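Imidazoleglycerol-phosphate dehydratase (Pyrococcus furiosus, PDB 5DNL) catalyses the dehydration of D-erythro-1-(imidazol-4-yl)glycerol 3-phosphate to 3-(imidazol-4-yl)-2-oxopropyl phosphate, the sixth step of histidine biosynthesis. Local coordinates at residues A[17-22]-A[43-48]; A[82-87]-A[144-149]; A[91-96]-A[156-161]. All blocks are in the same frame, centred on the assembly; numbering follows the deposited sequence. Where two conformers were deposited one is given.

How the contacts relate
Contacts 2 and 3 share helix 144-162, whose N-terminal turns supply metal ligands while residues 156-161, further along, pack on the sheet. They meet through Met82 CE, which lies 4.0 Å from Met157 CG, and their strands, 77-84 and 87-94, are neighbours in one sheet. His145, His146 and Glu149 of contact 2 coordinate two manganese ions, which hold the inhibitor; its centre is about 18 Å from that of contact 3. Contact 1 belongs to the other sheet and touches neither: its nearest atoms are about 12 Å from contact 2 and about 11 Å from contact 3, on the opposite side of the chain's centre from the latter. Even so, the Tyr48 side chain comes within about 11 Å of a bound manganese.

Contact 1 of 3, residues A[17-22]-A[43-48]; sequences KGEIKT and RITATY
Thr22 and Ile44 lie side by side and point the same way, the CG2 methyl of Thr22 resting 4.2 Å from CG2 of Ile44. Both groups stand on the sheet side that carries Ile20, whose CG2 packs 4.3 Å from CB of Ile44, so Ile44 is flanked by a partner before and after it along the edge strand. In Thr22 the hydroxyl takes the crowded position between the backbone N and the carbonyl carbon (chi1 65°), where it is held by Asp28 and the backbone N of Asp24, leaving the methyl to face Ile44. Beyond it, the CB of Ala46 fits against CA of Thr22 at 4.0 Å, and the ring of Tyr48 turns its edge to the Thr22 carbonyl, with CE1 3.3 Å from O near the ring plane. On the other side, the poorly ordered Glu19 crosses Thr45 at about a right angle, its OE2 near CG2 of Thr45. The backbones run parallel in register, Ile20 opposite Ile44 and Lys21 opposite Thr45. The Ile44 backbone bonds to the residues before and after Ile20: its N donates to Glu19 O and its O accepts from Lys21 N, each at 2.9 Å and nearly straight, whereas the bond from Ala46 N to Lys21 O is weak. Within this chain strand 20-21 is outermost, and strand 42-48 is hydrogen-bonded on its far side to the antiparallel strand 8-14. The pair opens and closes a beta-alpha-beta unit: connecting helix 25-38 covers Ile20 and Thr22 through Leu31, while helix 51-69 packs on Ile44 and Ala46 through Ile58 and Leu54.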
loop_
_atom_site.group_PDB
_atom_site.type_symbol
_atom_site.label_atom_id
_atom_site.label_comp_id
_atom_site.label_asym_id
_atom_site.label_seq_id
_atom_site.Cartn_x
_atom_site.Cartn_y
_atom_site.Cartn_z
ATOM N N LYS A 17 59.283 -15.656 13.476
ATOM C CA LYS A 17 59.172 -15.921 12.056
ATOM C C LYS A 17 58.786 -17.376 11.928
ATOM O O LYS A 17 59.316 -18.240 12.627
ATOM C CB LYS A 17 60.483 -15.616 11.324
ATOM C CG LYS A 17 60.772 -14.127 11.248
ATOM C CD LYS A 17 62.156 -13.816 10.710
ATOM C CE LYS A 17 62.387 -12.314 10.699
ATOM N NZ LYS A 17 63.708 -11.946 10.124
ATOM N N GLY A 18 57.813 -17.642 11.076
ATOM C CA GLY A 18 57.295 -18.984 10.952
ATOM C C GLY A 18 56.129 -19.020 10.008
ATOM O O GLY A 18 55.759 -18.004 9.418
ATOM N N GLU A 19 55.577 -20.211 9.857
ATOM C CA GLU A 19 54.484 -20.445 8.932
ATOM C C GLU A 19 53.142 -20.151 9.612
ATOM O O GLU A 19 53.014 -20.223 10.831
ATOM C CB GLU A 19 54.521 -21.891 8.426
ATOM C CG GLU A 19 54.158 -22.961 9.460
ATOM C CD GLU A 19 54.415 -24.383 8.987
ATOM O OE1 GLU A 19 54.831 -24.592 7.822
ATOM O OE2 GLU A 19 54.173 -25.305 9.791
ATOM N N ILE A 20 52.160 -19.818 8.786
ATOM C CA ILE A 20 50.753 -19.821 9.188
ATOM C C ILE A 20 50.111 -20.975 8.438
ATOM O O ILE A 20 49.875 -20.886 7.235
ATOM C CB ILE A 20 50.068 -18.487 8.862
ATOM C CG1 ILE A 20 50.738 -17.369 9.668
ATOM C CG2 ILE A 20 48.564 -18.585 9.139
ATOM C CD1 ILE A 20 50.204 -15.982 9.379
ATOM N N LYS A 21 49.827 -22.056 9.167
ATOM C CA LYS A 21 49.313 -23.288 8.599
ATOM C C LYS A 21 48.250 -23.865 9.495
ATOM O O LYS A 21 48.537 -24.550 10.468
ATOM C CB LYS A 21 50.449 -24.306 8.412
ATOM C CG LYS A 21 51.468 -23.907 7.369
ATOM C CD LYS A 21 50.917 -23.972 5.956
ATOM C CE LYS A 21 51.915 -23.409 4.960
ATOM N NZ LYS A 21 51.371 -23.489 3.577
ATOM N N THR A 22 46.997 -23.570 9.169
ATOM C CA THR A 22 45.861 -24.034 9.956
ATOM C C THR A 22 45.126 -25.210 9.355
ATOM O O THR A 22 44.163 -25.695 9.956
ATOM C CB THR A 22 44.833 -22.902 10.098
ATOM O OG1 THR A 22 44.285 -22.583 8.810
ATOM C CG2 THR A 22 45.457 -21.671 10.708
ATOM N N ARG A 43 53.908 -17.223 14.125
ATOM C CA ARG A 43 53.829 -18.615 13.774
ATOM C C ARG A 43 52.494 -19.104 14.285
ATOM O O ARG A 43 52.183 -18.907 15.437
ATOM C CB ARG A 43 54.955 -19.395 14.452
ATOM C CG ARG A 43 54.910 -20.898 14.195
ATOM C CD ARG A 43 56.192 -21.573 14.658
ATOM N NE ARG A 43 56.134 -23.025 14.486
ATOM C CZ ARG A 43 55.551 -23.889 15.323
ATOM N NH1 ARG A 43 54.943 -23.487 16.442
ATOM N NH2 ARG A 43 55.577 -25.188 15.034
ATOM N N ILE A 44 51.701 -19.708 13.406
ATOM C CA ILE A 44 50.397 -20.237 13.783
ATOM C C ILE A 44 50.274 -21.631 13.202
ATOM O O ILE A 44 50.461 -21.828 12.006
ATOM C CB ILE A 44 49.238 -19.333 13.282
ATOM C CG1 ILE A 44 49.354 -17.923 13.864
ATOM C CG2 ILE A 44 47.891 -19.962 13.655
ATOM C CD1 ILE A 44 48.301 -16.946 13.370
ATOM N N THR A 45 49.957 -22.600 14.056
ATOM C CA THR A 45 49.693 -23.963 13.624
ATOM C C THR A 45 48.407 -24.428 14.296
ATOM O O THR A 45 48.140 -24.053 15.432
ATOM C CB THR A 45 50.856 -24.925 13.961
ATOM O OG1 THR A 45 51.029 -25.006 15.374
ATOM C CG2 THR A 45 52.136 -24.434 13.333
ATOM N N ALA A 46 47.614 -25.216 13.589
ATOM C CA ALA A 46 46.385 -25.753 14.150
ATOM C C ALA A 46 46.027 -27.119 13.605
ATOM O O ALA A 46 46.305 -27.436 12.445
ATOM C CB ALA A 46 45.232 -24.799 13.863
ATOM N N THR A 47 45.359 -27.900 14.447
ATOM C CA THR A 47 44.564 -29.022 14.011
ATOM C C THR A 47 43.142 -28.781 14.512
ATOM O O THR A 47 42.937 -28.120 15.532
ATOM C CB THR A 47 45.116 -30.370 14.512
ATOM O OG1 THR A 47 45.188 -30.377 15.932
ATOM C CG2 THR A 47 46.517 -30.613 13.939
ATOM N N TYR A 48 42.172 -29.316 13.786
ATOM C CA TYR A 48 40.778 -29.078 14.103
ATOM C C TYR A 48 39.886 -30.169 13.538
ATOM O O TYR A 48 40.259 -30.871 12.596
ATOM C CB TYR A 48 40.342 -27.719 13.518
ATOM C CG TYR A 48 40.269 -27.681 12.009
ATOM C CD1 TYR A 48 41.390 -27.387 11.236
ATOM C CD2 TYR A 48 39.061 -27.877 11.348
ATOM C CE1 TYR A 48 41.309 -27.340 9.848
ATOM C CE2 TYR A 48 38.976 -27.857 9.968
ATOM C CZ TYR A 48 40.112 -27.569 9.228
ATOM O OH TYR A 48 40.032 -27.503 7.857
#

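Contact 2 of 3, residues A[82-87]-A[144-149]; sequences MPMDDA and AHHIVE. With MN (manganese (II) ion), chain E; MN (manganese (II) ion), chain D; 5DL ([(2S)-2-hydroxy-3-(1H-1,2,4-triazol-1-yl)propyl]phosphonic acid), chain F.
The His146 imidazole is gripped at its edge from two directions: ND1 donates to Asp86 OD1 at 2.8 Å, within 5° of the ring plane, and NE2 binds one manganese at 2.3 Å. The carboxylate uses its syn lone pair, its plane turned 49° from the ring, and its other oxygen accepts from the backbone N of Glu142 and Asn143. Together with the metal bond, this hydrogen bond holds the ring's rotation, and it probably makes NE2 a stronger donor to the metal. The His145 ring has triazole atom C5 over one face and Glu149 OE1 at its edge in plane; His145 NE2 and Glu149 OE1 both bind the second manganese. Met84 runs across His146 at about a right angle, its SD oblique to the ring and 3.5 Å from inhibitor atom N2. A bend at chi3 (-55°) brings its CE to 3.5 Å from CD of Glu149. From the type II' turn of residues 84-87, Asp85 OD2 accepts a bond from a metal-bound water, while its OD1 pairs with Arg98 of a neighbouring subunit. The triazole bridges the metals, N1 to the ion on His145 and N4 to that on His146. The former also takes inhibitor O13, His29 and, from a third subunit, His53; the latter takes the water and that subunit's His52, Glu56 and Glu121. This is the dimanganese active site of imidazoleglycerol-phosphate dehydratase, assembled between subunits.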
loop_
_atom_site.group_PDB
_atom_site.type_symbol
_atom_site.label_atom_id
_atom_site.label_comp_id
_atom_site.label_asym_id
_atom_site.label_seq_id
_atom_site.Cartn_x
_atom_site.Cartn_y
_atom_site.Cartn_z
ATOM N N MET A 82 39.467 0.160 5.401
ATOM C CA MET A 82 40.199 -0.605 4.404
ATOM C C MET A 82 39.369 -0.821 3.150
ATOM O O MET A 82 38.311 -1.448 3.238
ATOM C CB MET A 82 40.579 -1.959 4.995
ATOM C CG MET A 82 41.628 -2.709 4.203
ATOM S SD MET A 82 43.258 -1.941 4.352
ATOM C CE MET A 82 43.032 -0.961 5.854
ATOM N N PRO A 83 39.840 -0.313 2.000
ATOM C CA PRO A 83 39.257 -0.640 0.719
ATOM C C PRO A 83 39.824 -1.936 0.176
ATOM O O PRO A 83 40.979 -2.284 0.459
ATOM C CB PRO A 83 39.646 0.539 -0.176
ATOM C CG PRO A 83 40.881 1.092 0.423
ATOM C CD PRO A 83 40.911 0.711 1.862
ATOM N N MET A 84 39.005 -2.665 -0.569
ATOM C CA MET A 84 39.498 -3.685 -1.477
ATOM C C MET A 84 38.557 -3.723 -2.660
ATOM O O MET A 84 37.460 -4.317 -2.578
ATOM C CB MET A 84 39.616 -5.058 -0.820
ATOM C CG MET A 84 40.177 -6.060 -1.826
ATOM S SD MET A 84 40.683 -7.674 -1.218
ATOM C CE MET A 84 41.811 -7.171 0.054
ATOM N N ASP A 85 38.980 -3.117 -3.769
ATOM C CA ASP A 85 38.138 -2.927 -4.941
ATOM C C ASP A 85 36.765 -2.364 -4.492
ATOM O O ASP A 85 36.735 -1.310 -3.860
ATOM C CB ASP A 85 38.049 -4.223 -5.749
ATOM C CG ASP A 85 39.401 -4.692 -6.289
ATOM O OD1 ASP A 85 40.451 -4.058 -6.032
ATOM O OD2 ASP A 85 39.383 -5.697 -7.009
ATOM N N ASP A 86 35.669 -3.082 -4.778
ATOM C CA ASP A 86 34.330 -2.648 -4.363
ATOM C C ASP A 86 34.131 -2.521 -2.868
ATOM O O ASP A 86 33.278 -1.743 -2.445
ATOM C CB ASP A 86 33.274 -3.629 -4.902
ATOM C CG ASP A 86 33.568 -5.061 -4.508
ATOM O OD1 ASP A 86 34.555 -5.635 -5.038
ATOM O OD2 ASP A 86 32.870 -5.632 -3.628
ATOM N N ALA A 87 34.867 -3.279 -2.061
ATOM C CA ALA A 87 34.669 -3.315 -0.606
ATOM C C ALA A 87 35.266 -2.092 0.068
ATOM O O ALA A 87 36.334 -1.599 -0.337
ATOM C CB ALA A 87 35.257 -4.578 0.012
ATOM N N ALA A 144 32.404 -11.231 -1.545
ATOM C CA ALA A 144 32.682 -11.838 -0.230
ATOM C C ALA A 144 34.159 -11.782 0.157
ATOM O O ALA A 144 34.489 -11.451 1.273
ATOM C CB ALA A 144 32.217 -13.290 -0.195
ATOM N N HIS A 145 35.028 -12.149 -0.768
ATOM C CA HIS A 145 36.469 -12.218 -0.493
ATOM C C HIS A 145 36.981 -10.816 -0.215
ATOM O O HIS A 145 37.750 -10.608 0.737
ATOM C CB HIS A 145 37.156 -12.813 -1.727
ATOM C CG HIS A 145 38.608 -13.139 -1.587
ATOM N ND1 HIS A 145 39.124 -14.288 -2.140
ATOM C CD2 HIS A 145 39.665 -12.453 -1.096
ATOM C CE1 HIS A 145 40.432 -14.324 -1.947
ATOM N NE2 HIS A 145 40.787 -13.223 -1.323
ATOM N N HIS A 146 36.565 -9.839 -1.020
ATOM C CA HIS A 146 37.033 -8.463 -0.834
ATOM C C HIS A 146 36.573 -7.912 0.528
ATOM O O HIS A 146 37.343 -7.265 1.237
ATOM C CB HIS A 146 36.560 -7.552 -1.945
ATOM C CG HIS A 146 37.098 -7.919 -3.290
ATOM N ND1 HIS A 146 36.530 -7.466 -4.463
ATOM C CD2 HIS A 146 38.144 -8.701 -3.651
ATOM C CE1 HIS A 146 37.219 -7.930 -5.486
ATOM N NE2 HIS A 146 38.190 -8.697 -5.028
ATOM N N ILE A 147 35.329 -8.202 0.898
ATOM C CA ILE A 147 34.770 -7.742 2.175
ATOM C C ILE A 147 35.502 -8.381 3.350
ATOM O O ILE A 147 35.936 -7.684 4.280
ATOM C CB ILE A 147 33.246 -8.010 2.251
ATOM C CG1 ILE A 147 32.512 -7.126 1.247
ATOM C CG2 ILE A 147 32.722 -7.767 3.655
ATOM C CD1 ILE A 147 31.094 -7.574 0.920
ATOM N N VAL A 148 35.628 -9.702 3.325
ATOM C CA VAL A 148 36.215 -10.427 4.458
ATOM C C VAL A 148 37.719 -10.103 4.555
ATOM O O VAL A 148 38.236 -9.838 5.651
ATOM C CB VAL A 148 35.935 -11.920 4.357
ATOM C CG1 VAL A 148 36.661 -12.715 5.436
ATOM C CG2 VAL A 148 34.440 -12.180 4.477
ATOM N N GLU A 149 38.430 -10.111 3.427
ATOM C CA GLU A 149 39.858 -9.784 3.492
ATOM C C GLU A 149 40.068 -8.336 3.945
ATOM O O GLU A 149 40.984 -8.078 4.716
ATOM C CB GLU A 149 40.589 -10.069 2.173
ATOM C CG GLU A 149 42.099 -9.984 2.294
ATOM C CD GLU A 149 42.834 -10.386 1.059
ATOM O OE1 GLU A 149 42.232 -10.981 0.127
ATOM O OE2 GLU A 149 44.040 -10.029 1.012
HETATM MN MN MN E . 42.960 -12.351 -1.349
HETATM MN MN MN D . 39.700 -9.729 -6.421
HETATM N N1 5DL F . 42.157 -10.987 -2.933
HETATM C C3 5DL F . 42.148 -9.196 -4.294
HETATM N N2 5DL F . 42.709 -9.762 -3.220
HETATM C C8 5DL F . 46.129 -9.098 -1.621
HETATM C C7 5DL F . 45.091 -9.891 -2.417
HETATM C C6 5DL F . 43.773 -9.130 -2.448
HETATM C C5 5DL F . 41.239 -11.128 -3.895
HETATM O O10 5DL F . 46.659 -7.496 -3.704
HETATM P P9 5DL F . 46.496 -7.426 -2.223
HETATM O O11 5DL F . 47.736 -6.975 -1.489
HETATM O O12 5DL F . 45.348 -6.501 -1.844
HETATM O O13 5DL F . 44.872 -11.186 -1.840
HETATM N N4 5DL F . 41.198 -10.072 -4.740
HETATM O O HOH W 1 40.875 -7.891 -6.733
#

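Contact 3 of 3, residues A[91-96]-A[156-161]; sequences VSVDIS and GMALRV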
loop_
_atom_site.group_PDB
_atom_site.type_symbol
_atom_site.label_atom_id
_atom_site.label_comp_id
_atom_site.label_asym_id
_atom_site.label_seq_id
_atom_site.Cartn_x
_atom_site.Cartn_y
_atom_site.Cartn_z
ATOM N N VAL A 91 36.911 -0.836 10.580
ATOM C CA VAL A 91 37.226 -1.687 11.710
ATOM C C VAL A 91 37.610 -0.776 12.859
ATOM O O VAL A 91 38.472 0.095 12.712
ATOM C CB VAL A 91 38.367 -2.668 11.408
ATOM C CG1 VAL A 91 38.687 -3.497 12.660
ATOM C CG2 VAL A 91 37.970 -3.553 10.256
ATOM N N SER A 92 36.940 -0.945 13.994
ATOM C CA SER A 92 37.215 -0.114 15.164
ATOM C C SER A 92 37.398 -0.995 16.374
ATOM O O SER A 92 36.534 -1.845 16.663
ATOM C CB SER A 92 36.056 0.871 15.383
ATOM O OG SER A 92 36.278 1.731 16.508
ATOM N N VAL A 93 38.515 -0.802 17.091
ATOM C CA VAL A 93 38.881 -1.631 18.229
ATOM C C VAL A 93 39.088 -0.763 19.459
ATOM O O VAL A 93 39.691 0.306 19.384
ATOM C CB VAL A 93 40.175 -2.427 17.931
ATOM C CG1 VAL A 93 40.689 -3.157 19.178
ATOM C CG2 VAL A 93 39.962 -3.402 16.792
ATOM N N ASP A 94 38.576 -1.233 20.593
ATOM C CA ASP A 94 38.870 -0.663 21.906
ATOM C C ASP A 94 39.264 -1.835 22.802
ATOM O O ASP A 94 38.417 -2.691 23.107
ATOM C CB ASP A 94 37.644 0.097 22.427
ATOM C CG ASP A 94 37.735 0.480 23.870
ATOM O OD1 ASP A 94 38.780 0.223 24.494
ATOM O OD2 ASP A 94 36.735 1.038 24.399
ATOM N N ILE A 95 40.533 -1.890 23.238
ATOM C CA ILE A 95 40.998 -2.922 24.148
ATOM C C ILE A 95 40.535 -2.521 25.553
ATOM O O ILE A 95 41.276 -2.007 26.394
ATOM C CB ILE A 95 42.523 -3.171 24.038
ATOM C CG1 ILE A 95 42.907 -3.422 22.574
ATOM C CG2 ILE A 95 42.932 -4.340 24.901
ATOM C CD1 ILE A 95 44.396 -3.639 22.334
ATOM N N SER A 96 39.242 -2.756 25.761
ATOM C CA SER A 96 38.457 -2.187 26.849
ATOM C C SER A 96 38.310 -3.086 28.075
ATOM O O SER A 96 37.795 -2.630 29.091
ATOM C CB SER A 96 37.036 -1.999 26.321
ATOM O OG SER A 96 36.548 -3.250 25.839
ATOM N N GLY A 156 44.140 -6.007 11.455
ATOM C CA GLY A 156 45.590 -5.896 11.628
ATOM C C GLY A 156 46.015 -4.457 11.809
ATOM O O GLY A 156 46.732 -4.142 12.780
ATOM N N MET A 157 45.551 -3.573 10.930
ATOM C CA MET A 157 45.899 -2.148 11.016
ATOM C C MET A 157 45.408 -1.516 12.315
ATOM O O MET A 157 46.111 -0.748 12.928
ATOM C CB MET A 157 45.309 -1.364 9.849
ATOM C CG MET A 157 45.882 -1.672 8.496
ATOM S SD MET A 157 47.508 -0.937 8.258
ATOM C CE MET A 157 47.405 0.362 9.459
ATOM N N ALA A 158 44.185 -1.829 12.718
ATOM C CA ALA A 158 43.610 -1.236 13.919
ATOM C C ALA A 158 44.346 -1.673 15.162
ATOM O O ALA A 158 44.636 -0.851 16.052
ATOM C CB ALA A 158 42.122 -1.560 14.031
ATOM N N LEU A 159 44.670 -2.958 15.225
ATOM C CA LEU A 159 45.395 -3.499 16.367
ATOM C C LEU A 159 46.858 -3.058 16.365
ATOM O O LEU A 159 47.441 -2.916 17.436
ATOM C CB LEU A 159 45.258 -5.018 16.478
ATOM C CG LEU A 159 43.901 -5.468 17.048
ATOM C CD1 LEU A 159 43.600 -6.896 16.679
ATOM C CD2 LEU A 159 43.845 -5.268 18.562
ATOM N N ARG A 160 47.431 -2.781 15.197
ATOM C CA ARG A 160 48.785 -2.184 15.170
ATOM C C ARG A 160 48.796 -0.915 16.030
ATOM O O ARG A 160 49.730 -0.685 16.811
ATOM C CB ARG A 160 49.213 -1.852 13.740
ATOM C CG ARG A 160 50.634 -1.283 13.615
ATOM C CD ARG A 160 50.878 -0.598 12.286
ATOM N NE ARG A 160 50.625 -1.421 11.115
ATOM C CZ ARG A 160 50.666 -0.983 9.851
ATOM N NH1 ARG A 160 50.978 0.282 9.577
ATOM N NH2 ARG A 160 50.392 -1.812 8.838
ATOM N N VAL A 161 47.765 -0.096 15.904
ATOM C CA VAL A 161 47.658 1.169 16.634
ATOM C C VAL A 161 47.324 0.911 18.108
ATOM O O VAL A 161 47.938 1.475 19.024
ATOM C CB VAL A 161 46.583 2.076 16.013
ATOM C CG1 VAL A 161 46.382 3.357 16.806
ATOM C CG2 VAL A 161 46.912 2.399 14.564
#
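The single methyl of Ala158 is the small bump by which helix 156-161 settles on the strand: its CB sits between Val91 and Val93, 4.2 Å from Val91 CG1 and 4.0 Å from Val93 CG2. The two methyls of Val93 divide between two helix residues. Its CG2, beside the backbone N, meets Ala158, while CG1, anti to that N (chi1 172°), meets Leu159 CD2 at 3.8 Å. Leu159 crosses Val93 at about a right angle, and its CD2 methyl drops into the notch between Val93 and Ile95, lying 4.1 Å from Ile95 CD1. Ile95, just beyond the strand and at the centre of an inverse gamma turn, forms the far wall of the notch. The surface is wholly apolar, and the axes of strand 91-94 and helix 156-161 approach to 8.0 Å, consistent with the small Ala158 at the interface; their N-to-C directions are 31° apart, nearer parallel than crossed. Leu159 also packs on Phe34 and Leu38 of helix 25-38. Strand 87-94 is bonded to strands 77-84 and 133-140, both antiparallel to it, and residues 156-161 pack on the face carrying Val91 and Val93: a buried helix-on-sheet layer of an alpha+beta fold, built on a mixed four-stranded sheet.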